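Local coordinates for multiple antibiotic resistance protein MarR (Escherichia coli, PDB 1JGS) that represses the marRAB operon, which is involved in activating antibiotic resistance and oxidative stress genes, by binding the marO operator/promoter site, at residues A34-V39 with K75-R80; C41-R44 with C48-P51. All blocks are in the same frame, centred on the assembly; numbering follows the deposited sequence.

Interaction 1. Residues A34-V39 with K75-R80; sequences AAQFKV and KGWVER. With SAL (2-hydroxybenzoic acid), chain C; SAL (2-hydroxybenzoic acid), chain B.
Q36 reaches from the first turn of helix 34-46 toward K75 and W77, just beyond helix 62-74. Its CB points at the second segment, and CG stands anti to the carbonyl carbon (chi1 -75°), from where the extended chain carries the amide outward. Q36 CG and CD each pass 3.6 Å from O1' of the chain C salicylate. The two ends of the amide then serve different partners. Q36 NE2 donates to that carboxylate oxygen O1' at 2.6 Å in a nearly straight bond (169°), while Q36 OE1 accepts from K75 NZ at 2.7 Å, in the carbonyl plane and on a lone pair. Q36 OE1 also lies 3.5 Å from W77 CZ3, the amide and indole planes being 66° apart. Bonds at both ends should fix the amide's rotation. K75 NZ also donates to D31 O, and K75 CB lies over the centre of one W77 ring face. R80 NH1 makes a weak bond to O1' of the chain B salicylate. G76, with positive phi, closes helix 62-74 in a Schellman motif. The contact joins the start of helix 34-46 to the turn between helix 62-74 and strand 78-82 of the winged helix-turn-helix domain, W77 touching L72 and I101.

Interaction 2. Residues C41-R44 with C48-P51; sequences CSIR and CITP. With SAL (2-hydroxybenzoic acid), chain B.
I43 and I49 meet through one branch each: CG1 of I43 lies 4.2 Å from the methyl CG2 of I49, and the two side chains cross at about a right angle. The same methyl CG2 of I49 is 4.2 Å from I43 CA, so it rests against the helix backbone as well as the side chain. I43 holds CG1 beside its backbone N (chi1 -68°), whereas I49 sends CG1 anti to its N (chi1 -179°) and thereby places CG2 between N and the carbonyl carbon, turned to the helix. I43 O and C48 N approach no closer than 4.2 Å, and no hydrogen bond links the two segments; the contact is apolar, and both isoleucines are buried.

In the next shell, L54 of helix 51-58 touches both isoleucines, and V92 and L94 of strand 90-94 pack on I43. The backbone of I49 is hydrogen-bonded to V92, which ties the connection between the helices to the wing. T50 is the N-cap of helix 51-58, its OG1 accepting from E53 N. P51 follows in the first turn and belongs to a salicylate pocket: P51 CB lies 3.5 Å from C2 of the chain B salicylate, and P51 CG is 3.7 Å from its ring atom C1.

On the helix side, S42 OG bonds back to K38 O, and R44 NH1 forms a salt bridge with E103 OE1. In the winged helix-turn-helix domain of this MarR-family repressor, the contact packs helix 34-46 against the short connection into helix 51-58 and, through V92 and L94, against wing strand 90-94, while C41 and R44 reach helix 96-118.

Overall arrangement
Both interactions draw on helix 34-46, interaction 1 at its first turns and interaction 2 nearer its end, and their centres are about 9 Å apart. They touch where V78 CG2 packs on I43 CD1 at 4.2 Å. Interaction 1 is partly buried and polar, an amide shared between a lysine and a salicylate; interaction 2 is a buried aliphatic contact without hydrogen bonds across it. Along the chain, both segments of interaction 2 fall between those of interaction 1. Both contacts reach the chain B salicylate, one by a polar and the other by an apolar group, whereas the chain C salicylate is met by interaction 1.

Interaction 1. Residues A34-V39 with K75-R80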
ATOM      1  N   ALA A  34      -6.442   1.101 -11.003  1.00 40.45           N
ATOM      2  CA  ALA A  34      -5.577   1.762 -10.035  1.00 40.45           C
ATOM      3  C   ALA A  34      -4.169   1.195 -10.137  1.00 40.45           C
ATOM      4  O   ALA A  34      -3.192   1.942 -10.180  1.00 40.45           O
ATOM      5  CB  ALA A  34      -6.127   1.554  -8.618  1.00 37.38           C
ATOM      6  N   ALA A  35      -4.066  -0.130 -10.184  1.00 36.96           N
ATOM      7  CA  ALA A  35      -2.765  -0.773 -10.289  1.00 36.96           C
ATOM      8  C   ALA A  35      -2.029  -0.356 -11.560  1.00 36.96           C
ATOM      9  O   ALA A  35      -0.826  -0.093 -11.513  1.00 36.96           O
ATOM     10  CB  ALA A  35      -2.912  -2.293 -10.227  1.00 24.45           C
ATOM     11  N   GLN A  36      -2.740  -0.302 -12.691  1.00 35.44           N
ATOM     12  CA  GLN A  36      -2.113   0.120 -13.953  1.00 35.44           C
ATOM     13  C   GLN A  36      -1.618   1.555 -13.801  1.00 35.44           C
ATOM     14  O   GLN A  36      -0.515   1.891 -14.244  1.00 35.44           O
ATOM     15  CB  GLN A  36      -3.107   0.042 -15.123  1.00 33.78           C
ATOM     16  CG  GLN A  36      -3.412  -1.372 -15.627  1.00 33.78           C
ATOM     17  CD  GLN A  36      -4.561  -1.414 -16.636  1.00 33.78           C
ATOM     18  OE1 GLN A  36      -4.931  -0.400 -17.229  1.00 33.78           O
ATOM     19  NE2 GLN A  36      -5.114  -2.592 -16.841  1.00 33.78           N
ATOM     20  N   PHE A  37      -2.427   2.398 -13.164  1.00 35.55           N
ATOM     21  CA  PHE A  37      -2.049   3.801 -12.962  1.00 35.55           C
ATOM     22  C   PHE A  37      -0.769   3.910 -12.122  1.00 35.55           C
ATOM     23  O   PHE A  37       0.150   4.658 -12.467  1.00 35.55           O
ATOM     24  CB  PHE A  37      -3.188   4.564 -12.286  1.00 45.48           C
ATOM     25  CG  PHE A  37      -2.892   6.014 -12.057  1.00 45.48           C
ATOM     26  CD1 PHE A  37      -2.374   6.803 -13.085  1.00 45.48           C
ATOM     27  CD2 PHE A  37      -3.142   6.600 -10.823  1.00 45.48           C
ATOM     28  CE1 PHE A  37      -2.108   8.157 -12.890  1.00 45.48           C
ATOM     29  CE2 PHE A  37      -2.880   7.956 -10.616  1.00 45.48           C
ATOM     30  CZ  PHE A  37      -2.359   8.737 -11.656  1.00 45.48           C
ATOM     31  N   LYS A  38      -0.705   3.145 -11.036  1.00 38.60           N
ATOM     32  CA  LYS A  38       0.468   3.139 -10.164  1.00 38.60           C
ATOM     33  C   LYS A  38       1.709   2.697 -10.957  1.00 38.60           C
ATOM     34  O   LYS A  38       2.768   3.326 -10.875  1.00 38.60           O
ATOM     35  CB  LYS A  38       0.242   2.185  -8.986  1.00 82.69           C
ATOM     36  CG  LYS A  38      -0.922   2.564  -8.079  1.00 82.69           C
ATOM     37  CD  LYS A  38      -1.175   1.485  -7.027  1.00 82.69           C
ATOM     38  CE  LYS A  38      -2.291   1.876  -6.060  1.00 82.69           C
ATOM     39  NZ  LYS A  38      -1.924   3.046  -5.211  1.00 82.69           N
ATOM     40  N   VAL A  39       1.586   1.615 -11.719  1.00 34.06           N
ATOM     41  CA  VAL A  39       2.721   1.157 -12.514  1.00 34.06           C
ATOM     42  C   VAL A  39       3.185   2.242 -13.484  1.00 34.06           C
ATOM     43  O   VAL A  39       4.384   2.375 -13.724  1.00 34.06           O
ATOM     44  CB  VAL A  39       2.381  -0.121 -13.310  1.00 30.26           C
ATOM     45  CG1 VAL A  39       3.445  -0.391 -14.365  1.00 30.26           C
ATOM     46  CG2 VAL A  39       2.284  -1.308 -12.350  1.00 30.26           C
ATOM     47  N   LYS A  75      -2.045  -1.891 -24.523  1.00 40.46           N
ATOM     48  CA  LYS A  75      -2.795  -0.647 -24.522  1.00 40.46           C
ATOM     49  C   LYS A  75      -1.970   0.469 -25.168  1.00 40.46           C
ATOM     50  O   LYS A  75      -2.459   1.591 -25.351  1.00 40.46           O
ATOM     51  CB  LYS A  75      -3.183  -0.266 -23.093  1.00 28.93           C
ATOM     52  CG  LYS A  75      -4.290  -1.123 -22.507  1.00 28.93           C
ATOM     53  CD  LYS A  75      -4.619  -0.665 -21.084  1.00 28.93           C
ATOM     54  CE  LYS A  75      -5.925  -1.257 -20.578  1.00 28.93           C
ATOM     55  NZ  LYS A  75      -6.487  -0.451 -19.469  1.00 28.93           N
ATOM     56  N   GLY A  76      -0.725   0.150 -25.518  1.00 34.82           N
ATOM     57  CA  GLY A  76       0.146   1.134 -26.144  1.00 34.82           C
ATOM     58  C   GLY A  76       0.666   2.189 -25.173  1.00 34.82           C
ATOM     59  O   GLY A  76       1.085   3.272 -25.585  1.00 34.82           O
ATOM     60  N   TRP A  77       0.654   1.881 -23.877  1.00 32.56           N
ATOM     61  CA  TRP A  77       1.117   2.844 -22.895  1.00 32.56           C
ATOM     62  C   TRP A  77       2.555   2.640 -22.460  1.00 32.56           C
ATOM     63  O   TRP A  77       3.173   3.553 -21.927  1.00 32.56           O
ATOM     64  CB  TRP A  77       0.216   2.814 -21.658  1.00 37.53           C
ATOM     65  CG  TRP A  77      -1.206   3.188 -21.915  1.00 37.53           C
ATOM     66  CD1 TRP A  77      -1.697   3.835 -23.008  1.00 37.53           C
ATOM     67  CD2 TRP A  77      -2.328   2.922 -21.065  1.00 37.53           C
ATOM     68  NE1 TRP A  77      -3.059   3.986 -22.899  1.00 37.53           N
ATOM     69  CE2 TRP A  77      -3.474   3.433 -21.715  1.00 37.53           C
ATOM     70  CE3 TRP A  77      -2.477   2.299 -19.821  1.00 37.53           C
ATOM     71  CZ2 TRP A  77      -4.756   3.341 -21.166  1.00 37.53           C
ATOM     72  CZ3 TRP A  77      -3.757   2.207 -19.267  1.00 37.53           C
ATOM     73  CH2 TRP A  77      -4.880   2.726 -19.943  1.00 37.53           C
ATOM     74  N   VAL A  78       3.096   1.450 -22.695  1.00 30.33           N
ATOM     75  CA  VAL A  78       4.458   1.137 -22.284  1.00 30.33           C
ATOM     76  C   VAL A  78       5.220   0.427 -23.395  1.00 30.33           C
ATOM     77  O   VAL A  78       4.620  -0.258 -24.220  1.00 30.33           O
ATOM     78  CB  VAL A  78       4.431   0.231 -21.024  1.00 28.67           C
ATOM     79  CG1 VAL A  78       5.812  -0.302 -20.713  1.00 28.67           C
ATOM     80  CG2 VAL A  78       3.874   1.012 -19.833  1.00 28.67           C
ATOM     81  N   GLU A  79       6.536   0.606 -23.426  1.00 32.27           N
ATOM     82  CA  GLU A  79       7.354  -0.058 -24.431  1.00 32.27           C
ATOM     83  C   GLU A  79       8.652  -0.501 -23.776  1.00 32.27           C
ATOM     84  O   GLU A  79       9.098   0.095 -22.783  1.00 32.27           O
ATOM     85  CB  GLU A  79       7.634   0.861 -25.632  1.00 48.71           C
ATOM     86  CG  GLU A  79       8.662   1.955 -25.431  1.00 48.71           C
ATOM     87  CD  GLU A  79       8.724   2.892 -26.636  1.00 48.71           C
ATOM     88  OE1 GLU A  79       7.695   3.514 -26.939  1.00 48.71           O
ATOM     89  OE2 GLU A  79       9.782   3.012 -27.295  1.00 48.71           O
ATOM     90  N   ARG A  80       9.232  -1.553 -24.335  1.00 41.63           N
ATOM     91  CA  ARG A  80      10.459  -2.155 -23.842  1.00 41.63           C
ATOM     92  C   ARG A  80      11.672  -1.851 -24.721  1.00 41.63           C
ATOM     93  O   ARG A  80      11.603  -1.937 -25.951  1.00 41.63           O
ATOM     94  CB  ARG A  80      10.271  -3.668 -23.784  1.00 42.32           C
ATOM     95  CG  ARG A  80      10.631  -4.307 -22.477  1.00 42.32           C
ATOM     96  CD  ARG A  80      10.232  -5.749 -22.536  1.00 42.32           C
ATOM     97  NE  ARG A  80       8.827  -5.838 -22.899  1.00 42.32           N
ATOM     98  CZ  ARG A  80       7.861  -6.276 -22.097  1.00 42.32           C
ATOM     99  NH1 ARG A  80       8.147  -6.680 -20.871  1.00 42.32           N
ATOM    100  NH2 ARG A  80       6.604  -6.296 -22.528  1.00 42.32           N
TER
HETATM  101  C1' SAL C 257      -3.749  -5.761 -15.026  1.00 42.17           C
HETATM  102  O1' SAL C 257      -4.456  -4.867 -15.707  1.00 42.17           O
HETATM  103  O2' SAL C 257      -3.046  -6.630 -15.616  1.00 42.17           O
HETATM  104  C1  SAL C 257      -3.851  -5.659 -13.555  1.00 42.17           C
HETATM  105  C2  SAL C 257      -3.113  -6.588 -12.693  1.00 42.17           C
HETATM  106  C3  SAL C 257      -3.203  -6.501 -11.270  1.00 42.17           C
HETATM  107  C4  SAL C 257      -4.006  -5.522 -10.660  1.00 42.17           C
HETATM  108  C5  SAL C 257      -4.812  -4.512 -11.589  1.00 42.17           C
HETATM  109  C6  SAL C 257      -4.679  -4.645 -12.968  1.00 42.17           C
HETATM  110  O2  SAL C 257      -2.303  -7.583 -13.194  1.00 42.17           O
HETATM  111  C1' SAL B 256       9.614  -8.528 -18.640  1.00 44.77           C
HETATM  112  O1' SAL B 256      10.254  -8.262 -19.772  1.00 44.77           O
HETATM  113  O2' SAL B 256       8.386  -8.385 -18.556  1.00 44.77           O
HETATM  114  C1  SAL B 256      10.442  -8.994 -17.508  1.00 44.77           C
HETATM  115  C2  SAL B 256       9.821  -9.305 -16.228  1.00 44.77           C
HETATM  116  C3  SAL B 256      10.590  -9.749 -15.127  1.00 44.77           C
HETATM  117  C4  SAL B 256      11.971  -9.902 -15.235  1.00 44.77           C
HETATM  118  C5  SAL B 256      12.670  -9.574 -16.612  1.00 44.77           C
HETATM  119  C6  SAL B 256      11.868  -9.140 -17.663  1.00 44.77           C
HETATM  120  O2  SAL B 256       8.484  -9.187 -16.019  1.00 44.77           O

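Interaction 2. Residues C41-R44 with C48-P51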
ATOM      1  N   CYS A  41       2.851   5.642 -13.103  1.00 47.51           N
ATOM      2  CA  CYS A  41       3.468   6.731 -12.365  1.00 47.51           C
ATOM      3  C   CYS A  41       4.875   6.344 -11.925  1.00 47.51           C
ATOM      4  O   CYS A  41       5.781   7.178 -11.918  1.00 47.51           O
ATOM      5  CB  CYS A  41       2.617   7.089 -11.151  1.00 47.01           C
ATOM      6  SG  CYS A  41       0.981   7.717 -11.572  1.00 47.01           S
ATOM      7  N   SER A  42       5.056   5.077 -11.567  1.00 42.18           N
ATOM      8  CA  SER A  42       6.361   4.588 -11.119  1.00 42.18           C
ATOM      9  C   SER A  42       7.398   4.508 -12.233  1.00 42.18           C
ATOM     10  O   SER A  42       8.567   4.785 -12.010  1.00 42.18           O
ATOM     11  CB  SER A  42       6.221   3.204 -10.484  1.00 30.64           C
ATOM     12  OG  SER A  42       5.364   3.247  -9.357  1.00 30.64           O
ATOM     13  N   ILE A  43       6.976   4.100 -13.426  1.00 41.78           N
ATOM     14  CA  ILE A  43       7.896   3.984 -14.546  1.00 41.78           C
ATOM     15  C   ILE A  43       8.265   5.399 -14.981  1.00 41.78           C
ATOM     16  O   ILE A  43       9.419   5.685 -15.294  1.00 41.78           O
ATOM     17  CB  ILE A  43       7.238   3.239 -15.725  1.00 41.13           C
ATOM     18  CG1 ILE A  43       7.000   1.774 -15.342  1.00 41.13           C
ATOM     19  CG2 ILE A  43       8.113   3.333 -16.968  1.00 41.13           C
ATOM     20  CD1 ILE A  43       6.444   0.914 -16.476  1.00 41.13           C
ATOM     21  N   ARG A  44       7.264   6.274 -14.987  1.00 49.26           N
ATOM     22  CA  ARG A  44       7.457   7.657 -15.364  1.00 49.26           C
ATOM     23  C   ARG A  44       8.612   8.295 -14.581  1.00 49.26           C
ATOM     24  O   ARG A  44       9.651   8.659 -15.162  1.00 49.26           O
ATOM     25  CB  ARG A  44       6.166   8.444 -15.118  1.00 66.71           C
ATOM     26  CG  ARG A  44       6.302   9.947 -15.327  1.00 66.71           C
ATOM     27  CD  ARG A  44       4.978  10.661 -15.164  1.00 66.71           C
ATOM     28  NE  ARG A  44       5.196  12.090 -15.007  1.00 66.71           N
ATOM     29  CZ  ARG A  44       4.247  12.971 -14.707  1.00 66.71           C
ATOM     30  NH1 ARG A  44       2.989  12.580 -14.532  1.00 66.71           N
ATOM     31  NH2 ARG A  44       4.565  14.248 -14.555  1.00 66.71           N
ATOM     32  N   CYS A  48      13.194   5.423 -17.075  1.00 42.13           N
ATOM     33  CA  CYS A  48      13.449   4.088 -17.590  1.00 42.13           C
ATOM     34  C   CYS A  48      13.778   3.205 -16.387  1.00 42.13           C
ATOM     35  O   CYS A  48      14.593   3.578 -15.545  1.00 42.13           O
ATOM     36  CB  CYS A  48      14.651   4.083 -18.536  1.00 63.33           C
ATOM     37  SG  CYS A  48      14.371   4.804 -20.156  1.00 63.33           S
ATOM     38  N   ILE A  49      13.163   2.033 -16.306  1.00 45.27           N
ATOM     39  CA  ILE A  49      13.433   1.144 -15.188  1.00 45.27           C
ATOM     40  C   ILE A  49      13.292  -0.309 -15.599  1.00 45.27           C
ATOM     41  O   ILE A  49      12.504  -0.640 -16.496  1.00 45.27           O
ATOM     42  CB  ILE A  49      12.472   1.419 -14.015  1.00 41.76           C
ATOM     43  CG1 ILE A  49      12.806   0.489 -12.842  1.00 41.76           C
ATOM     44  CG2 ILE A  49      11.028   1.231 -14.478  1.00 41.76           C
ATOM     45  CD1 ILE A  49      12.012   0.773 -11.588  1.00 41.76           C
ATOM     46  N   THR A  50      14.064  -1.173 -14.951  1.00 37.37           N
ATOM     47  CA  THR A  50      14.005  -2.600 -15.251  1.00 37.37           C
ATOM     48  C   THR A  50      12.752  -3.207 -14.613  1.00 37.37           C
ATOM     49  O   THR A  50      12.246  -2.711 -13.600  1.00 37.37           O
ATOM     50  CB  THR A  50      15.244  -3.333 -14.716  1.00 68.07           C
ATOM     51  OG1 THR A  50      15.276  -3.242 -13.285  1.00 68.07           O
ATOM     52  CG2 THR A  50      16.508  -2.723 -15.299  1.00 68.07           C
ATOM     53  N   PRO A  51      12.218  -4.277 -15.208  1.00 37.02           N
ATOM     54  CA  PRO A  51      11.024  -4.857 -14.599  1.00 37.02           C
ATOM     55  C   PRO A  51      11.286  -5.304 -13.162  1.00 37.02           C
ATOM     56  O   PRO A  51      10.457  -5.071 -12.265  1.00 37.02           O
ATOM     57  CB  PRO A  51      10.695  -6.006 -15.535  1.00 39.03           C
ATOM     58  CG  PRO A  51      11.119  -5.463 -16.869  1.00 39.03           C
ATOM     59  CD  PRO A  51      12.461  -4.848 -16.545  1.00 39.03           C
TER
HETATM   60  C1' SAL B 256       9.614  -8.528 -18.640  1.00 44.77           C
HETATM   61  O1' SAL B 256      10.254  -8.262 -19.772  1.00 44.77           O
HETATM   62  O2' SAL B 256       8.386  -8.385 -18.556  1.00 44.77           O
HETATM   63  C1  SAL B 256      10.442  -8.994 -17.508  1.00 44.77           C
HETATM   64  C2  SAL B 256       9.821  -9.305 -16.228  1.00 44.77           C
HETATM   65  C3  SAL B 256      10.590  -9.749 -15.127  1.00 44.77           C
HETATM   66  C4  SAL B 256      11.971  -9.902 -15.235  1.00 44.77           C
HETATM   67  C5  SAL B 256      12.670  -9.574 -16.612  1.00 44.77           C
HETATM   68  C6  SAL B 256      11.868  -9.140 -17.663  1.00 44.77           C
HETATM   69  O2  SAL B 256       8.484  -9.187 -16.019  1.00 44.77           O